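Conserved hypothetical protein (Staphylococcus aureus subsp. aureus, PDB 1TSJ) is of unknown function but belongs to the glyoxalase clan, in a family named after 3-demethylubiquinone-9 3-methyltransferase. Local coordinates at residues 33-38 / 47-52; 75-80 / 124-129. All blocks are in the same frame, centred on the assembly; numbering follows the deposited sequence.

Contact 1. Residues 33-38 / 47-52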
loop_
_atom_site.group_PDB
_atom_site.type_symbol
_atom_site.label_atom_id
_atom_site.label_comp_id
_atom_site.label_asym_id
_atom_site.label_seq_id
_atom_site.Cartn_x
_atom_site.Cartn_y
_atom_site.Cartn_z
ATOM N N ILE A 33 -9.655 10.520 -1.297
ATOM C CA ILE A 33 -10.482 9.938 -2.256
ATOM C C ILE A 33 -11.239 8.662 -1.782
ATOM O O ILE A 33 -12.265 8.374 -2.267
ATOM C CB ILE A 33 -9.832 9.888 -3.687
ATOM C CG1 ILE A 33 -9.529 8.495 -4.100
ATOM C CG2 ILE A 33 -8.555 10.769 -3.850
ATOM C CD1 ILE A 33 -10.740 7.751 -4.671
ATOM N N THR A 34 -10.840 7.958 -0.748
ATOM C CA THR A 34 -11.408 6.638 -0.412
ATOM C C THR A 34 -10.982 6.423 1.017
ATOM O O THR A 34 -9.786 6.542 1.361
ATOM C CB THR A 34 -10.766 5.502 -1.308
ATOM O OG1 THR A 34 -11.415 5.391 -2.634
ATOM C CG2 THR A 34 -10.750 4.028 -0.634
HETATM N N MSE A 35 -11.978 6.179 1.859
HETATM C CA MSE A 35 -11.775 5.628 3.109
HETATM C C MSE A 35 -12.713 4.521 3.419
HETATM O O MSE A 35 -13.933 4.723 3.366
HETATM C CB MSE A 35 -12.054 6.683 4.107
HETATM C CG MSE A 35 -10.897 7.395 4.480
HETATM SE SE MSE A 35 -10.724 7.596 6.402
HETATM C CE MSE A 35 -8.871 8.537 6.314
ATOM N N ALA A 36 -12.183 3.385 3.874
ATOM C CA ALA A 36 -13.005 2.292 4.313
ATOM C C ALA A 36 -12.555 1.904 5.666
ATOM O O ALA A 36 -11.383 1.699 5.843
ATOM C CB ALA A 36 -12.938 1.171 3.388
ATOM N N LYS A 37 -13.504 1.845 6.625
ATOM C CA LYS A 37 -13.230 1.428 7.995
ATOM C C LYS A 37 -13.533 -0.036 8.232
ATOM O O LYS A 37 -14.312 -0.675 7.470
ATOM C CB LYS A 37 -14.097 2.172 8.951
ATOM C CG LYS A 37 -14.349 3.653 8.687
ATOM C CD LYS A 37 -13.105 4.487 8.647
ATOM C CE LYS A 37 -13.367 5.958 9.132
ATOM N NZ LYS A 37 -13.384 6.066 10.644
ATOM N N TYR A 38 -12.982 -0.580 9.287
ATOM C CA TYR A 38 -13.392 -1.907 9.722
ATOM C C TYR A 38 -14.751 -2.003 10.438
ATOM O O TYR A 38 -15.006 -1.247 11.418
ATOM C CB TYR A 38 -12.367 -2.471 10.682
ATOM C CG TYR A 38 -11.073 -2.869 9.968
ATOM C CD1 TYR A 38 -9.858 -2.265 10.373
ATOM C CD2 TYR A 38 -11.079 -3.894 8.921
ATOM C CE1 TYR A 38 -8.753 -2.577 9.811
ATOM C CE2 TYR A 38 -9.954 -4.230 8.318
ATOM C CZ TYR A 38 -8.782 -3.540 8.776
ATOM O OH TYR A 38 -7.556 -3.755 8.213
ATOM N N GLY A 47 -13.925 0.902 13.138
ATOM C CA GLY A 47 -13.758 2.353 13.119
ATOM C C GLY A 47 -12.357 2.693 12.622
ATOM O O GLY A 47 -12.110 3.809 12.098
ATOM N N THR A 48 -11.456 1.725 12.698
ATOM C CA THR A 48 -10.179 1.857 12.035
ATOM C C THR A 48 -10.167 1.842 10.511
ATOM O O THR A 48 -11.070 1.288 9.898
ATOM C CB THR A 48 -9.270 0.780 12.517
ATOM O OG1 THR A 48 -9.033 1.035 13.919
ATOM C CG2 THR A 48 -7.854 0.979 11.874
ATOM N N VAL A 49 -9.142 2.447 9.886
ATOM C CA VAL A 49 -9.077 2.490 8.417
ATOM C C VAL A 49 -8.604 1.150 7.899
ATOM O O VAL A 49 -7.674 0.577 8.407
ATOM C CB VAL A 49 -8.214 3.642 7.952
ATOM C CG1 VAL A 49 -8.073 3.558 6.520
ATOM C CG2 VAL A 49 -8.901 4.894 8.292
ATOM N N GLN A 50 -9.294 0.644 6.916
ATOM C CA GLN A 50 -8.909 -0.572 6.245
ATOM C C GLN A 50 -8.262 -0.169 4.989
ATOM O O GLN A 50 -7.351 -0.777 4.513
ATOM C CB GLN A 50 -10.146 -1.341 5.839
ATOM C CG GLN A 50 -9.984 -2.658 5.013
ATOM C CD GLN A 50 -11.419 -3.339 4.830
ATOM O OE1 GLN A 50 -11.536 -4.627 4.706
ATOM N NE2 GLN A 50 -12.536 -2.499 4.894
ATOM N N HIS A 51 -8.798 0.855 4.386
ATOM C CA HIS A 51 -8.258 1.206 3.129
ATOM C C HIS A 51 -8.519 2.718 2.972
ATOM O O HIS A 51 -9.668 3.111 3.071
ATOM C CB HIS A 51 -8.930 0.332 2.023
ATOM C CG HIS A 51 -8.457 0.638 0.596
ATOM N ND1 HIS A 51 -9.348 0.967 -0.443
ATOM C CD2 HIS A 51 -7.187 0.643 0.032
ATOM C CE1 HIS A 51 -8.646 1.155 -1.566
ATOM N NE2 HIS A 51 -7.342 0.953 -1.313
ATOM N N SER A 52 -7.457 3.528 2.718
ATOM C CA SER A 52 -7.572 4.956 2.322
ATOM C C SER A 52 -6.687 5.216 1.124
ATOM O O SER A 52 -5.602 4.777 1.048
ATOM C CB SER A 52 -7.138 5.930 3.471
ATOM O OG SER A 52 -7.742 7.249 3.352
#
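A36 is gripped by the corner of the opposite strand at Q50 and H51, both of which face it across the antiparallel hairpin and form a classic beta bulge. Its carbonyl O accepts two backbone donors, Q50 N at 2.6 Å and H51 N at 3.1 Å, while A36 N gives its own bond to H51 O. The register slips by one residue here, so K37 forms a non-hydrogen-bonded pair with V49, their side chains diverging.

The closely packed side is the face shared by M35 and S52, which lies against helix 16-26: V20 touches both, and A16 touches V49. The selenium of M35 meets V49 CG2 at 3.8 Å, the two side chains crossing at about a right angle. The K37 chain bends at chi2 and again at chi4, and the second bend (81°) places NZ 3.0 Å from G47 O; the same ammonium forms a salt bridge with E17.

Y38 and Q50 are solvent-exposed, although they cover each other broadly. Q50 CG, anti to the backbone N (chi1 176°), comes 3.7 Å from Y38 CE2; Q50 CB makes a CH-pi contact over one ring face, and T48 CB sits at the ring edge. G47 N closes the open end on Y38 O at 3.0 Å. The chemistry implies a hairpin end held mainly by backbone bonds, with K37 tying it to the helix through charge.

Contact 2. Residues 75-80 / 124-129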
loop_
_atom_site.group_PDB
_atom_site.type_symbol
_atom_site.label_atom_id
_atom_site.label_comp_id
_atom_site.label_asym_id
_atom_site.label_seq_id
_atom_site.Cartn_x
_atom_site.Cartn_y
_atom_site.Cartn_z
ATOM N N SER A 75 5.826 1.355 3.826
ATOM C CA SER A 75 6.122 0.712 2.563
ATOM C C SER A 75 5.834 1.285 1.186
ATOM O O SER A 75 5.396 2.388 0.980
ATOM C CB SER A 75 5.528 -0.711 2.626
ATOM O OG SER A 75 4.185 -0.835 2.508
ATOM N N LEU A 76 6.201 0.496 0.186
ATOM C CA LEU A 76 5.918 0.829 -1.226
ATOM C C LEU A 76 5.004 -0.176 -1.796
ATOM O O LEU A 76 5.255 -1.302 -1.769
ATOM C CB LEU A 76 7.183 0.847 -2.096
ATOM C CG LEU A 76 8.137 1.946 -1.603
ATOM C CD1 LEU A 76 9.442 1.815 -2.255
ATOM C CD2 LEU A 76 7.743 3.349 -1.775
ATOM N N PHE A 77 3.935 0.281 -2.330
ATOM C CA PHE A 77 2.884 -0.543 -2.679
ATOM C C PHE A 77 2.924 -0.517 -4.203
ATOM O O PHE A 77 2.586 0.481 -4.893
ATOM C CB PHE A 77 1.539 -0.042 -2.064
ATOM C CG PHE A 77 0.301 -0.796 -2.531
ATOM C CD1 PHE A 77 -0.268 -1.731 -1.732
ATOM C CD2 PHE A 77 -0.172 -0.665 -3.744
ATOM C CE1 PHE A 77 -1.302 -2.482 -2.177
ATOM C CE2 PHE A 77 -1.284 -1.350 -4.133
ATOM C CZ PHE A 77 -1.844 -2.250 -3.339
ATOM N N VAL A 78 3.325 -1.692 -4.712
ATOM C CA VAL A 78 3.469 -1.917 -6.098
ATOM C C VAL A 78 2.288 -2.722 -6.719
ATOM O O VAL A 78 2.010 -3.889 -6.438
ATOM C CB VAL A 78 4.944 -2.514 -6.410
ATOM C CG1 VAL A 78 5.255 -2.560 -7.937
ATOM C CG2 VAL A 78 6.051 -1.812 -5.612
ATOM N N THR A 79 1.591 -1.997 -7.558
ATOM C CA THR A 79 0.684 -2.544 -8.524
ATOM C C THR A 79 1.369 -3.184 -9.771
ATOM O O THR A 79 1.882 -2.521 -10.726
ATOM C CB THR A 79 -0.241 -1.470 -8.978
ATOM O OG1 THR A 79 -0.959 -0.970 -7.838
ATOM C CG2 THR A 79 -1.306 -2.066 -9.890
ATOM N N VAL A 80 1.331 -4.504 -9.743
ATOM C CA VAL A 80 1.994 -5.384 -10.669
ATOM C C VAL A 80 1.076 -5.557 -11.914
ATOM O O VAL A 80 -0.190 -5.515 -11.788
ATOM C CB VAL A 80 2.394 -6.660 -9.888
ATOM C CG1 VAL A 80 3.011 -7.596 -10.794
ATOM C CG2 VAL A 80 3.481 -6.253 -8.748
ATOM N N GLN A 124 5.080 -3.920 -1.082
ATOM C CA GLN A 124 3.832 -4.700 -1.316
ATOM C C GLN A 124 3.647 -4.827 -2.774
ATOM O O GLN A 124 3.695 -3.785 -3.475
ATOM C CB GLN A 124 2.553 -4.082 -0.729
ATOM C CG GLN A 124 2.777 -3.964 0.743
ATOM C CD GLN A 124 1.569 -3.389 1.503
ATOM O OE1 GLN A 124 0.455 -3.977 1.445
ATOM N NE2 GLN A 124 1.769 -2.210 2.184
ATOM N N LEU A 125 3.440 -6.114 -3.181
ATOM C CA LEU A 125 3.190 -6.497 -4.558
ATOM C C LEU A 125 1.790 -6.958 -4.778
ATOM O O LEU A 125 1.401 -7.960 -4.216
ATOM C CB LEU A 125 4.193 -7.564 -5.023
ATOM C CG LEU A 125 5.636 -7.398 -4.457
ATOM C CD1 LEU A 125 6.518 -8.536 -4.898
ATOM C CD2 LEU A 125 6.330 -6.158 -4.875
ATOM N N ALA A 126 1.040 -6.239 -5.582
ATOM C CA ALA A 126 -0.352 -6.492 -5.603
ATOM C C ALA A 126 -0.796 -6.752 -7.050
ATOM O O ALA A 126 -0.662 -5.863 -7.908
ATOM C CB ALA A 126 -1.125 -5.318 -4.992
ATOM N N LEU A 127 -1.326 -7.945 -7.357
ATOM C CA LEU A 127 -1.828 -8.192 -8.699
ATOM C C LEU A 127 -3.312 -8.036 -8.727
ATOM O O LEU A 127 -3.998 -8.830 -8.160
ATOM C CB LEU A 127 -1.520 -9.559 -9.041
ATOM C CG LEU A 127 -1.441 -9.776 -10.526
ATOM C CD1 LEU A 127 -0.667 -11.090 -10.633
ATOM C CD2 LEU A 127 -2.763 -9.904 -11.197
ATOM N N PRO A 128 -3.840 -7.008 -9.345
ATOM C CA PRO A 128 -5.338 -6.795 -9.332
ATOM C C PRO A 128 -6.246 -7.920 -9.996
ATOM O O PRO A 128 -7.237 -8.413 -9.354
ATOM C CB PRO A 128 -5.531 -5.445 -10.032
ATOM C CG PRO A 128 -4.123 -4.816 -10.106
ATOM C CD PRO A 128 -3.129 -5.976 -10.129
ATOM N N GLU A 129 -5.911 -8.309 -11.228
ATOM C CA GLU A 129 -6.813 -9.208 -12.017
ATOM C C GLU A 129 -8.064 -8.480 -12.582
ATOM O O GLU A 129 -9.011 -8.174 -11.847
#
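Strands 76-79 and 124-127 run parallel, their axes 4.6 Å apart at closest approach and inclined by 24°. F77 pairs with Q124, V78 with L125 and T79 with A126. The bonds step from one strand to the other as a parallel ladder requires: Q124 N to L76 O, V78 N to Q124 O, A126 N to V78 O, and V80 N to A126 O at 3.0 Å. V78 therefore uses both its N and its O toward the partner strand. Strand 76-79 lies between strand 6-11, antiparallel to it, and strand 122-127, so this pairing joins the N-terminal half of the sheet to the C-terminal half.

On the face that bears F77, T79, Q124 and A126, the glutamine runs out extended beyond CG. Its NE2 donates to S75 OG at 2.8 Å in a nearly straight bond, 168° at the hydrogen, with the acceptor almost in the amide plane. The F77 ring crosses this side chain obliquely, its plane 77° from the amide, and brings CD1 to 3.8 Å from Q124 CB. Farther along, F77 CZ meets A126 CB at 3.6 Å, and T79 CG2 touches P128 CG at 3.9 Å. Outside the two segments, the F77 ring meets that of F9, and F112 and W114 touch Q124.

The other face is aliphatic. V80 CG2 approaches L125 CB at 4.0 Å, and L125 CD2 lies at 4.2 Å from V78 CB; M86, L89 and F90 of helix 83-94 cover this side.

Contact 2 thus has two unlike faces: an apolar one that seats the helix, and an aromatic one in which one N-H of the buried Q124 amide is taken up by S75 OG, which would restrain the amide's rotation.

Overall arrangement
Both contacts belong to the same mixed sheet, yet no strand is common to them; their centres lie 18 Å apart and their nearest atoms about 7 Å. Contact 1, with its centre 13 Å from that of the chain, is a surface contact between neighbouring strands of a hairpin. Contact 2, at 7 Å, is partly buried and joins segments with 43 residues between them, helix 83-94 among them. Each has one face against a helix, 16-26 for contact 1 and 83-94 for contact 2. Their chemistry follows position: an irregular antiparallel register with a lysine-to-carbonyl bond outside, a regular parallel ladder with aliphatic and aromatic packing inside.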